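Local coordinates for protein tryptophan halogenase (Shewanella frigidimarina, PDB 2PYX) that probably acts as a flavin-dependent monooxygenase of the tryptophan halogenase family, binding FAD and a tryptophan-like substrate, at residues A[243-248]-A[336-341]; A[340-345]-A[391-396]; A[355-360]-A[399-404]. All coordinates share one frame; numbering follows the deposited sequence. Where two conformers were deposited one is given.

Interaction 1: A[243-248]-A[336-341]; sequences PFLSQK and PGYRAK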
loop_
_atom_site.group_PDB
_atom_site.type_symbol
_atom_site.label_atom_id
_atom_site.label_comp_id
_atom_site.label_asym_id
_atom_site.label_seq_id
_atom_site.Cartn_x
_atom_site.Cartn_y
_atom_site.Cartn_z
ATOM N N PRO A 243 -18.874 -9.183 -10.628
ATOM C CA PRO A 243 -19.556 -8.313 -9.656
ATOM C C PRO A 243 -18.634 -7.574 -8.705
ATOM O O PRO A 243 -17.546 -8.060 -8.361
ATOM C CB PRO A 243 -20.425 -9.276 -8.833
ATOM C CG PRO A 243 -20.391 -10.528 -9.495
ATOM C CD PRO A 243 -19.230 -10.599 -10.432
ATOM N N PHE A 244 -19.115 -6.416 -8.271
ATOM C CA PHE A 244 -18.405 -5.570 -7.299
ATOM C C PHE A 244 -18.998 -5.787 -5.922
ATOM O O PHE A 244 -20.231 -5.785 -5.756
ATOM C CB PHE A 244 -18.556 -4.112 -7.681
ATOM C CG PHE A 244 -17.701 -3.186 -6.864
ATOM C CD1 PHE A 244 -16.340 -3.086 -7.115
ATOM C CD2 PHE A 244 -18.240 -2.390 -5.859
ATOM C CE1 PHE A 244 -15.524 -2.245 -6.392
ATOM C CE2 PHE A 244 -17.419 -1.545 -5.146
ATOM C CZ PHE A 244 -16.054 -1.476 -5.415
ATOM N N LEU A 245 -18.117 -5.976 -4.940
ATOM C CA LEU A 245 -18.485 -6.207 -3.541
ATOM C C LEU A 245 -18.191 -4.945 -2.685
ATOM O O LEU A 245 -17.073 -4.692 -2.214
ATOM C CB LEU A 245 -17.757 -7.426 -2.954
ATOM C CG LEU A 245 -17.892 -8.709 -3.769
ATOM C CD1 LEU A 245 -17.179 -9.795 -3.050
ATOM C CD2 LEU A 245 -19.331 -9.047 -4.053
ATOM N N SER A 246 -19.225 -4.128 -2.511
ATOM C CA SER A 246 -19.081 -2.910 -1.757
ATOM C C SER A 246 -18.728 -3.184 -0.316
ATOM O O SER A 246 -19.356 -4.048 0.330
ATOM C CB SER A 246 -20.404 -2.137 -1.744
ATOM O OG SER A 246 -20.287 -0.963 -0.950
ATOM N N GLN A 247 -17.781 -2.395 0.203
ATOM C CA GLN A 247 -17.378 -2.487 1.578
ATOM C C GLN A 247 -17.696 -1.219 2.365
ATOM O O GLN A 247 -17.208 -0.987 3.473
ATOM C CB GLN A 247 -15.902 -2.827 1.679
ATOM C CG GLN A 247 -15.549 -4.158 0.956
ATOM C CD GLN A 247 -16.231 -5.356 1.515
ATOM O OE1 GLN A 247 -16.297 -5.518 2.730
ATOM N NE2 GLN A 247 -16.760 -6.231 0.631
ATOM N N LYS A 248 -18.569 -0.399 1.792
ATOM C CA LYS A 248 -18.899 0.868 2.455
ATOM C C LYS A 248 -19.634 0.637 3.771
ATOM O O LYS A 248 -19.540 1.485 4.661
ATOM C CB LYS A 248 -19.724 1.796 1.541
ATOM C CG LYS A 248 -19.601 3.250 1.925
ATOM C CD LYS A 248 -20.626 4.111 1.304
ATOM C CE LYS A 248 -20.535 4.210 -0.184
ATOM N NZ LYS A 248 -21.456 5.308 -0.747
ATOM N N PRO A 336 -16.179 2.245 -2.067
ATOM C CA PRO A 336 -15.056 1.409 -1.633
ATOM C C PRO A 336 -15.460 -0.066 -1.719
ATOM O O PRO A 336 -16.555 -0.439 -1.304
ATOM C CB PRO A 336 -14.854 1.800 -0.165
ATOM C CG PRO A 336 -16.142 2.283 0.266
ATOM C CD PRO A 336 -16.725 3.000 -0.928
ATOM N N GLY A 337 -14.572 -0.899 -2.257
ATOM C CA GLY A 337 -14.857 -2.324 -2.376
ATOM C C GLY A 337 -13.985 -2.966 -3.405
ATOM O O GLY A 337 -12.997 -2.380 -3.839
ATOM N N TYR A 338 -14.316 -4.211 -3.709
ATOM C CA TYR A 338 -13.492 -5.002 -4.590
ATOM C C TYR A 338 -14.328 -5.940 -5.422
ATOM O O TYR A 338 -15.414 -6.361 -5.047
ATOM C CB TYR A 338 -12.401 -5.735 -3.819
ATOM C CG TYR A 338 -12.901 -6.700 -2.784
ATOM C CD1 TYR A 338 -13.210 -6.284 -1.497
ATOM C CD2 TYR A 338 -13.001 -8.055 -3.064
ATOM C CE1 TYR A 338 -13.682 -7.180 -0.544
ATOM C CE2 TYR A 338 -13.465 -8.948 -2.102
ATOM C CZ TYR A 338 -13.796 -8.504 -0.831
ATOM O OH TYR A 338 -14.213 -9.404 0.150
ATOM N N ARG A 339 -13.779 -6.253 -6.587
ATOM C CA ARG A 339 -14.436 -7.194 -7.464
ATOM C C ARG A 339 -14.382 -8.590 -6.872
ATOM O O ARG A 339 -13.416 -8.946 -6.210
ATOM C CB ARG A 339 -13.782 -7.168 -8.842
ATOM C CG ARG A 339 -13.930 -5.858 -9.586
ATOM C CD ARG A 339 -15.305 -5.722 -10.200
ATOM N NE ARG A 339 -15.530 -4.338 -10.557
ATOM C CZ ARG A 339 -16.651 -3.852 -11.059
ATOM N NH1 ARG A 339 -17.671 -4.635 -11.302
ATOM N NH2 ARG A 339 -16.737 -2.560 -11.325
ATOM N N ALA A 340 -15.403 -9.408 -7.097
ATOM C CA ALA A 340 -15.453 -10.703 -6.420
ATOM C C ALA A 340 -14.250 -11.626 -6.755
ATOM O O ALA A 340 -13.878 -12.479 -5.947
ATOM C CB ALA A 340 -16.763 -11.390 -6.763
ATOM N N LYS A 341 -13.738 -11.486 -7.980
ATOM C CA LYS A 341 -12.561 -12.184 -8.479
ATOM C C LYS A 341 -11.669 -11.135 -9.141
ATOM O O LYS A 341 -12.200 -10.147 -9.655
ATOM C CB LYS A 341 -12.999 -13.196 -9.566
ATOM C CG LYS A 341 -13.777 -14.378 -9.088
ATOM C CD LYS A 341 -14.587 -15.047 -10.169
ATOM C CE LYS A 341 -13.826 -16.025 -10.926
ATOM N NZ LYS A 341 -14.784 -16.854 -11.759
HETATM O O HOH W 1 -16.041 -9.126 1.870
#
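F244 and R339 face each other across a short antiparallel strand pair, and their side chains lie roughly perpendicular on one side of the sheet. The phenyl group can be followed outward from the backbone. Its CB lies over one face of the R339 guanidinium, displaced from its centre. CG stands anti to the backbone N (chi1 -172°), and beyond it F244 CD1 comes 3.8 Å from R339 NE, which sits at the ring edge. CE1 reaches Y338 N, and F244 CZ rests 3.2 Å from G337 C, so the ring ends against bare backbone. A side chain on G337 would collide with this ring and with L245 O. The guanidinium keeps its main polar partner outside the pair, giving NH1 to V242 O.

On the other side of the sheet L245 CD1 packs 3.9 Å from Y338 CE2, while the amide of Q247 lies beside the same ring, their planes 28° apart, with Q247 NE2 3.4 Å from Y338 CE1. L245 N donates to Y338 O (2.7 Å). L245 O takes two donors from opposite faces of its carbonyl plane, Y338 N at 3.2 Å and Q247 NE2 at 3.2 Å. Backbone bonds from A340 N to P243 O and from Q247 N to P336 O (2.8 Å, nearly straight at 175°) close the two ends. The chemistry is thus that of an edge strand at the surface: backbone bonds fix the register, and hydrocarbon, aromatic and amide groups pack over both sides of it.

Interaction 2: A[340-345]-A[391-396]; sequences AKCWQN and ARVNER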
loop_
_atom_site.group_PDB
_atom_site.type_symbol
_atom_site.label_atom_id
_atom_site.label_comp_id
_atom_site.label_asym_id
_atom_site.label_seq_id
_atom_site.Cartn_x
_atom_site.Cartn_y
_atom_site.Cartn_z
ATOM N N ALA A 340 -15.403 -9.408 -7.097
ATOM C CA ALA A 340 -15.453 -10.703 -6.420
ATOM C C ALA A 340 -14.250 -11.626 -6.755
ATOM O O ALA A 340 -13.878 -12.479 -5.947
ATOM C CB ALA A 340 -16.763 -11.390 -6.763
ATOM N N LYS A 341 -13.738 -11.486 -7.980
ATOM C CA LYS A 341 -12.561 -12.184 -8.479
ATOM C C LYS A 341 -11.669 -11.135 -9.141
ATOM O O LYS A 341 -12.200 -10.147 -9.655
ATOM C CB LYS A 341 -12.999 -13.196 -9.566
ATOM C CG LYS A 341 -13.777 -14.378 -9.088
ATOM C CD LYS A 341 -14.587 -15.047 -10.169
ATOM C CE LYS A 341 -13.826 -16.025 -10.926
ATOM N NZ LYS A 341 -14.784 -16.854 -11.759
ATOM N N CYS A 342 -10.361 -11.337 -9.183
ATOM C CA CYS A 342 -9.478 -10.509 -10.033
ATOM C C CYS A 342 -9.195 -11.138 -11.403
ATOM O O CYS A 342 -8.691 -10.436 -12.275
ATOM C CB CYS A 342 -8.132 -10.195 -9.393
ATOM S SG CYS A 342 -7.023 -11.576 -9.145
ATOM N N TRP A 343 -9.524 -12.406 -11.600
ATOM C CA TRP A 343 -9.152 -13.129 -12.813
ATOM C C TRP A 343 -10.375 -13.921 -13.315
ATOM O O TRP A 343 -10.880 -14.781 -12.617
ATOM C CB TRP A 343 -7.981 -14.062 -12.536
ATOM C CG TRP A 343 -7.311 -14.682 -13.721
ATOM C CD1 TRP A 343 -7.839 -14.908 -14.960
ATOM C CD2 TRP A 343 -5.966 -15.184 -13.740
ATOM N NE1 TRP A 343 -6.878 -15.520 -15.770
ATOM C CE2 TRP A 343 -5.732 -15.706 -15.047
ATOM C CE3 TRP A 343 -4.940 -15.261 -12.780
ATOM C CZ2 TRP A 343 -4.529 -16.266 -15.399
ATOM C CZ3 TRP A 343 -3.745 -15.804 -13.132
ATOM C CH2 TRP A 343 -3.545 -16.313 -14.442
ATOM N N GLN A 344 -10.889 -13.535 -14.483
ATOM C CA GLN A 344 -12.058 -14.183 -15.084
ATOM C C GLN A 344 -11.689 -14.486 -16.534
ATOM O O GLN A 344 -11.220 -13.601 -17.249
ATOM C CB GLN A 344 -13.264 -13.226 -15.035
ATOM C CG GLN A 344 -14.538 -13.772 -15.669
ATOM C CD GLN A 344 -15.058 -14.977 -14.918
ATOM O OE1 GLN A 344 -15.349 -14.916 -13.707
ATOM N NE2 GLN A 344 -15.178 -16.101 -15.623
ATOM N N ASN A 345 -11.945 -15.716 -16.961
ATOM C CA ASN A 345 -11.533 -16.171 -18.272
ATOM C C ASN A 345 -10.031 -15.850 -18.403
ATOM O O ASN A 345 -9.216 -16.294 -17.570
ATOM C CB ASN A 345 -12.428 -15.534 -19.346
ATOM C CG ASN A 345 -13.827 -16.099 -19.354
ATOM O OD1 ASN A 345 -14.645 -15.782 -18.492
ATOM N ND2 ASN A 345 -14.098 -16.979 -20.311
ATOM N N ALA A 391 -8.051 -19.964 -10.449
ATOM C CA ALA A 391 -8.830 -20.285 -9.240
ATOM C C ALA A 391 -7.987 -20.054 -7.980
ATOM O O ALA A 391 -8.486 -19.505 -6.978
ATOM C CB ALA A 391 -9.325 -21.696 -9.281
ATOM N N ARG A 392 -6.728 -20.490 -7.961
ATOM C CA ARG A 392 -5.933 -20.355 -6.737
ATOM C C ARG A 392 -5.478 -18.899 -6.530
ATOM O O ARG A 392 -5.390 -18.414 -5.394
ATOM C CB ARG A 392 -4.785 -21.368 -6.691
ATOM C CG ARG A 392 -3.667 -21.130 -7.683
ATOM C CD ARG A 392 -2.874 -22.462 -7.809
ATOM N NE ARG A 392 -1.652 -22.337 -8.566
ATOM C CZ ARG A 392 -0.863 -23.349 -8.887
ATOM N NH1 ARG A 392 -1.234 -24.577 -8.589
ATOM N NH2 ARG A 392 0.266 -23.115 -9.553
ATOM N N VAL A 393 -5.235 -18.181 -7.620
ATOM C CA VAL A 393 -4.938 -16.754 -7.519
ATOM C C VAL A 393 -6.151 -16.005 -6.977
ATOM O O VAL A 393 -5.998 -15.104 -6.104
ATOM C CB VAL A 393 -4.454 -16.167 -8.868
ATOM C CG1 VAL A 393 -4.402 -14.637 -8.865
ATOM C CG2 VAL A 393 -3.116 -16.730 -9.197
ATOM N N ASN A 394 -7.336 -16.327 -7.477
ATOM C CA ASN A 394 -8.550 -15.698 -6.931
ATOM C C ASN A 394 -8.768 -16.002 -5.465
ATOM O O ASN A 394 -9.222 -15.135 -4.729
ATOM C CB ASN A 394 -9.828 -16.066 -7.719
ATOM C CG ASN A 394 -9.929 -15.357 -9.055
ATOM O OD1 ASN A 394 -9.612 -14.156 -9.169
ATOM N ND2 ASN A 394 -10.419 -16.060 -10.075
ATOM N N GLU A 395 -8.474 -17.207 -5.024
ATOM C CA GLU A 395 -8.663 -17.542 -3.626
ATOM C C GLU A 395 -7.730 -16.673 -2.782
ATOM O O GLU A 395 -8.135 -16.108 -1.746
ATOM C CB GLU A 395 -8.379 -19.014 -3.409
ATOM C CG GLU A 395 -8.381 -19.417 -1.971
ATOM C CD GLU A 395 -8.278 -20.894 -1.830
ATOM O OE1 GLU A 395 -7.188 -21.419 -2.093
ATOM O OE2 GLU A 395 -9.291 -21.527 -1.480
ATOM N N ARG A 396 -6.472 -16.536 -3.206
ATOM C CA ARG A 396 -5.510 -15.727 -2.439
ATOM C C ARG A 396 -5.914 -14.261 -2.461
ATOM O O ARG A 396 -5.831 -13.574 -1.427
ATOM C CB ARG A 396 -4.061 -15.869 -2.960
ATOM C CG ARG A 396 -3.015 -15.143 -2.151
ATOM C CD ARG A 396 -2.846 -15.619 -0.713
ATOM N NE ARG A 396 -2.455 -17.036 -0.631
ATOM C CZ ARG A 396 -1.263 -17.529 -0.957
ATOM N NH1 ARG A 396 -0.297 -16.777 -1.397
ATOM N NH2 ARG A 396 -1.042 -18.829 -0.837
#
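The indole of W343 and the carboxamide of N394 are the flat groups here, and each meets its partner in or near its own plane. V393 CG1 lies at the indole edge, 4.0 Å from W343 CE3, while CG2 of the same valine approaches CZ3. Around the indole gather I348, L375 and P380, together with M386 and I389 of helix 383-413. The carboxamide works through both of its polar atoms. N394 ND2 donates to W343 O at 2.9 Å along an almost straight line (177°), in the amide plane and on a carbonyl lone pair. In return, N394 OD1 accepts from W343 N at 3.0 Å, again in plane on a lone pair, and receives a weaker, more bent bond from C342 N. Three bonds therefore grip one buried amide and fix which way round it is turned.

Hydrocarbon closes in beside it: a bend at chi3 (86°) puts K341 CE 3.5 Å from N394 ND2, and NZ beyond it bonds to Q344 OE1. C342 SG touches V393 CG1 at 4.0 Å. An asparagine that both donates to and accepts from the backbone of one residue mimics a neighbouring strand. Here it pins helix 383-413 to strand 343-344, an outermost strand of the mixed sheet that also contains strand 9-13, consistent with a Rossmann-type FAD-binding domain.

Interaction 3: A[355-360]-A[399-404]; sequences GFIEPL and QHWQQI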
loop_
_atom_site.group_PDB
_atom_site.type_symbol
_atom_site.label_atom_id
_atom_site.label_comp_id
_atom_site.label_asym_id
_atom_site.label_seq_id
_atom_site.Cartn_x
_atom_site.Cartn_y
_atom_site.Cartn_z
ATOM N N GLY A 355 -10.154 -3.322 -7.439
ATOM C CA GLY A 355 -10.811 -2.802 -6.266
ATOM C C GLY A 355 -10.089 -1.605 -5.747
ATOM O O GLY A 355 -8.988 -1.280 -6.173
ATOM N N PHE A 356 -10.727 -0.934 -4.802
ATOM C CA PHE A 356 -10.144 0.248 -4.225
ATOM C C PHE A 356 -10.909 0.639 -2.994
ATOM O O PHE A 356 -12.153 0.684 -3.008
ATOM C CB PHE A 356 -10.183 1.399 -5.208
ATOM C CG PHE A 356 -9.496 2.636 -4.700
ATOM C CD1 PHE A 356 -8.121 2.690 -4.627
ATOM C CD2 PHE A 356 -10.233 3.699 -4.228
ATOM C CE1 PHE A 356 -7.478 3.822 -4.130
ATOM C CE2 PHE A 356 -9.603 4.839 -3.729
ATOM C CZ PHE A 356 -8.234 4.888 -3.667
ATOM N N ILE A 357 -10.165 1.051 -1.981
ATOM C CA ILE A 357 -10.740 1.603 -0.767
ATOM C C ILE A 357 -9.889 2.809 -0.368
ATOM O O ILE A 357 -8.846 3.069 -0.979
ATOM C CB ILE A 357 -10.730 0.559 0.357
ATOM C CG1 ILE A 357 -9.301 -0.066 0.432
ATOM C CG2 ILE A 357 -11.783 -0.548 0.061
ATOM C CD1 ILE A 357 -9.034 -0.763 1.607
ATOM N N GLU A 358 -10.284 3.497 0.704
ATOM C CA GLU A 358 -9.435 4.546 1.270
ATOM C C GLU A 358 -7.982 4.082 1.438
ATOM O O GLU A 358 -7.716 2.892 1.735
ATOM C CB GLU A 358 -9.983 4.941 2.653
ATOM C CG GLU A 358 -9.916 3.821 3.680
ATOM C CD GLU A 358 -10.781 4.126 4.848
ATOM O OE1 GLU A 358 -12.015 4.041 4.693
ATOM O OE2 GLU A 358 -10.216 4.544 5.895
ATOM N N PRO A 359 -7.022 4.998 1.311
ATOM C CA PRO A 359 -5.597 4.675 1.399
ATOM C C PRO A 359 -5.054 4.477 2.809
ATOM O O PRO A 359 -3.851 4.651 3.046
ATOM C CB PRO A 359 -4.941 5.893 0.739
ATOM C CG PRO A 359 -5.874 6.980 1.015
ATOM C CD PRO A 359 -7.244 6.414 0.942
ATOM N N LEU A 360 -5.921 4.066 3.740
ATOM C CA LEU A 360 -5.498 3.729 5.083
ATOM C C LEU A 360 -4.658 2.471 4.930
ATOM O O LEU A 360 -5.113 1.466 4.384
ATOM C CB LEU A 360 -6.699 3.436 5.968
ATOM C CG LEU A 360 -6.514 3.123 7.452
ATOM C CD1 LEU A 360 -5.816 4.249 8.128
ATOM C CD2 LEU A 360 -7.836 2.881 8.137
ATOM N N GLN A 399 -8.604 -13.799 0.033
ATOM C CA GLN A 399 -7.982 -13.784 1.372
ATOM C C GLN A 399 -7.384 -12.384 1.642
ATOM O O GLN A 399 -7.556 -11.799 2.707
ATOM C CB GLN A 399 -6.863 -14.821 1.493
ATOM C CG GLN A 399 -7.300 -16.289 1.442
ATOM C CD GLN A 399 -7.975 -16.810 2.711
ATOM O OE1 GLN A 399 -8.191 -16.085 3.687
ATOM N NE2 GLN A 399 -8.289 -18.108 2.696
ATOM N N HIS A 400 -6.639 -11.864 0.684
ATOM C CA HIS A 400 -6.023 -10.520 0.831
ATOM C C HIS A 400 -7.042 -9.449 1.094
ATOM O O HIS A 400 -6.860 -8.634 2.010
ATOM C CB HIS A 400 -5.208 -10.143 -0.377
ATOM C CG HIS A 400 -3.923 -10.906 -0.499
ATOM N ND1 HIS A 400 -3.222 -11.389 0.587
ATOM C CD2 HIS A 400 -3.177 -11.193 -1.596
ATOM C CE1 HIS A 400 -2.103 -11.964 0.152
ATOM N NE2 HIS A 400 -2.060 -11.868 -1.167
ATOM N N TRP A 401 -8.112 -9.448 0.314
ATOM C CA TRP A 401 -9.152 -8.394 0.480
ATOM C C TRP A 401 -9.870 -8.534 1.808
ATOM O O TRP A 401 -10.158 -7.542 2.477
ATOM C CB TRP A 401 -10.082 -8.320 -0.734
ATOM C CG TRP A 401 -9.534 -7.402 -1.769
ATOM C CD1 TRP A 401 -8.895 -7.731 -2.952
ATOM C CD2 TRP A 401 -9.540 -5.987 -1.705
ATOM N NE1 TRP A 401 -8.550 -6.588 -3.621
ATOM C CE2 TRP A 401 -8.966 -5.499 -2.883
ATOM C CE3 TRP A 401 -10.052 -5.070 -0.769
ATOM C CZ2 TRP A 401 -8.824 -4.134 -3.115
ATOM C CZ3 TRP A 401 -9.916 -3.714 -1.030
ATOM C CH2 TRP A 401 -9.305 -3.275 -2.185
ATOM N N GLN A 402 -10.151 -9.747 2.239
ATOM C CA GLN A 402 -10.761 -9.915 3.573
ATOM C C GLN A 402 -9.816 -9.358 4.633
ATOM O O GLN A 402 -10.267 -8.689 5.560
ATOM C CB GLN A 402 -11.134 -11.376 3.854
ATOM C CG GLN A 402 -11.620 -11.629 5.294
ATOM C CD GLN A 402 -12.008 -13.101 5.578
ATOM O OE1 GLN A 402 -13.186 -13.447 5.656
ATOM N NE2 GLN A 402 -11.005 -13.957 5.750
ATOM N N GLN A 403 -8.522 -9.649 4.522
ATOM C CA GLN A 403 -7.546 -9.175 5.480
ATOM C C GLN A 403 -7.439 -7.672 5.453
ATOM O O GLN A 403 -7.326 -7.044 6.524
ATOM C CB GLN A 403 -6.180 -9.775 5.227
ATOM C CG GLN A 403 -5.281 -9.561 6.412
ATOM C CD GLN A 403 -3.837 -9.892 6.192
ATOM O OE1 GLN A 403 -3.213 -9.469 5.220
ATOM N NE2 GLN A 403 -3.255 -10.594 7.197
ATOM N N ILE A 404 -7.467 -7.062 4.267
ATOM C CA ILE A 404 -7.348 -5.601 4.164
ATOM C C ILE A 404 -8.557 -4.975 4.857
ATOM O O ILE A 404 -8.432 -4.063 5.661
ATOM C CB ILE A 404 -7.278 -5.177 2.686
ATOM C CG1 ILE A 404 -5.915 -5.508 2.096
ATOM C CG2 ILE A 404 -7.603 -3.702 2.560
ATOM C CD1 ILE A 404 -5.896 -5.553 0.621
#
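The backbones of 355-360 and 399-404 stay well apart, G355 CA lying 8.9 Å from W401 CA, and side chains from both segments span the gap, W401 most of it. The six-membered ring of its indole reaches the backbone at G355 and F356: W401 CZ2 lies 3.9 Å from G355 C, and W401 CH2 comes 3.8 Å from F356 N. At G355 the absence of a side chain matters, since a CB there would run into W401 CZ2.

I357 CG2 lies at the edge of the indole, near the ring plane and 3.8 Å from W401 CZ3. The isoleucine and the indole run alongside each other, pointing opposite ways. I357 CG1 lies between the backbone N and the carbonyl carbon (chi1 49°), where it too meets W401 CZ3, at 4.0 Å. At the end of the side chain, I357 CD1 presses on I404 CG2 at 3.4 Å, tighter than usual for two carbons. An alanine in place of W401 would probably open a gap beside G355 and leave the CG2 of I357 without its aromatic neighbour. The contact is van der Waals packing throughout, mostly between buried residues.

Within the fold, strand 355-356 is an outermost strand of the small antiparallel sheet and bonds through F356 to G337 in strand 337-339. The W401 indole also stacks with Y338 and meets Y397 edge-to-face. L367 of helix 363-377 touches both W401 and I404, so that helix adjoins the same packing, and the side chain of E361, predicted to bind L-tryptophan, is about 7 Å from that of I404.

Overall arrangement
From the N terminus, the first segment to be reached is 243-248. Interaction 1 closes the loop from there to 336-341, bringing together strands separated by a long excursion through other strands and helices. A340 and K341 end 336-341 and begin 340-345, so interactions 1 and 2 overlap there. Interaction 2 reaches forward to helix 383-413. In interaction 3, segment 355-360 meets a later part of that helix, so these two contacts cross along the sequence. Interaction 1 has already closed before interaction 3 opens, but strand 337-339 links them as the sheet neighbour of strand 355-356. Interaction 3 ties the helix to this small sheet, and interaction 2 ties it to the edge of the six-stranded mixed sheet containing strand 9-13.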